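Local coordinates for FBP protein (Leishmania major, PDB 5OFU) that hydrolyses fructose 1,6-bisphosphate to fructose 6-phosphate and phosphate as a class 1 fructose-1,6-bisphosphatase, at the interface of chains A and B. Numbering follows the deposited sequence. Chains: chain A/B, FBP protein.

The interface of chains A and B. Residues chain A 13, 17; chain B 13, 17, 33.
A:Thr13 and B:Thr13 meet tip to tip through their methyl groups. CG2 of A:Thr13 lies 3.9 Å from CG2 of B:Thr13. In both residues chi1 of -50° sets OG1 beside the backbone N and opposite the carbonyl carbon, leaving CG2 opposite the N and turned toward the partner chain. The hydroxyls are turned off the line of contact: OG1 of A:Thr13 and OG1 of B:Thr13 are 5.5 Å apart. The meeting is therefore one of methyls.

One helical turn further on, A:Ile17 and B:Ile17 repeat the pairing more loosely. Each sends its long branch across the gap, and the CD1 methyl of A:Ile17 comes to 4.2 Å from CD1 of B:Ile17. CG1 stands opposite the carbonyl carbon (chi1 -69°), and the chain is extended beyond it (chi2 159°). The shorter CG2 branches do not make this contact. In each chain the threonine and isoleucine methyls lie side by side, with CG2 of A:Thr13 4.2 Å from CD1 of A:Ile17. Thus the four methyls form a small apolar patch.

B:Met33 comes in from helix 27-47 and covers one flank of this patch. Its terminal methyl CE lies 4.4 Å from CD1 of A:Ile17. Within its own chain, CE sits against the threonine, 3.7 Å from CG2 of B:Thr13. It also rests on the isoleucine, with CE 4.0 Å from CG1 of B:Ile17. The thioether thus links two helices of chain B and extends their apolar surface toward chain A. Two-fold symmetry gives the same contact with the chains exchanged.

Like residues face each other across the two-fold axis, and the two copies of helix 12-18 run nearly parallel. The protein is a homotetramer, and this patch joins two of its subunits. A:Ile16 of the same helix and residues 25 to 29, around the start of helix 27-47, bind AMP. The contact may therefore help couple AMP binding to the subunit arrangement of the T-state.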
# COMPACT_ATOMS: atom_id res chain seq x y z
N THR A 13 16.69 -9.26 2.99
CA THR A 13 16.73 -10.15 4.16
C THR A 13 17.53 -11.45 3.89
O THR A 13 18.41 -11.78 4.67
CB THR A 13 15.31 -10.48 4.64
OG1 THR A 13 14.57 -9.26 4.80
CG2 THR A 13 15.34 -11.20 5.98
N ILE A 17 21.42 -12.51 5.54
CA ILE A 17 21.64 -13.79 6.20
C ILE A 17 22.67 -14.64 5.45
O ILE A 17 23.58 -15.18 6.08
CB ILE A 17 20.32 -14.56 6.39
CG1 ILE A 17 19.47 -13.84 7.44
CG2 ILE A 17 20.59 -15.99 6.86
CD1 ILE A 17 18.00 -14.18 7.38
N THR B 13 10.49 -11.85 11.48
CA THR B 13 11.89 -12.06 11.09
C THR B 13 12.84 -12.14 12.31
O THR B 13 13.60 -13.09 12.41
CB THR B 13 12.35 -10.98 10.10
OG1 THR B 13 11.39 -10.89 9.03
CG2 THR B 13 13.71 -11.31 9.51
N ILE B 17 14.85 -15.69 13.83
CA ILE B 17 16.28 -15.70 14.06
C ILE B 17 16.60 -15.94 15.55
O ILE B 17 17.46 -16.77 15.86
CB ILE B 17 16.97 -14.42 13.53
CG1 ILE B 17 16.93 -14.42 12.00
CG2 ILE B 17 18.41 -14.34 14.01
CD1 ILE B 17 17.10 -13.05 11.38
N MET B 33 11.77 -18.15 6.53
CA MET B 33 11.83 -16.91 5.73
C MET B 33 11.15 -17.09 4.37
O MET B 33 10.43 -16.21 3.91
CB MET B 33 13.28 -16.46 5.51
CG MET B 33 14.03 -16.03 6.75
SD MET B 33 13.15 -14.83 7.76
CE MET B 33 14.11 -14.94 9.27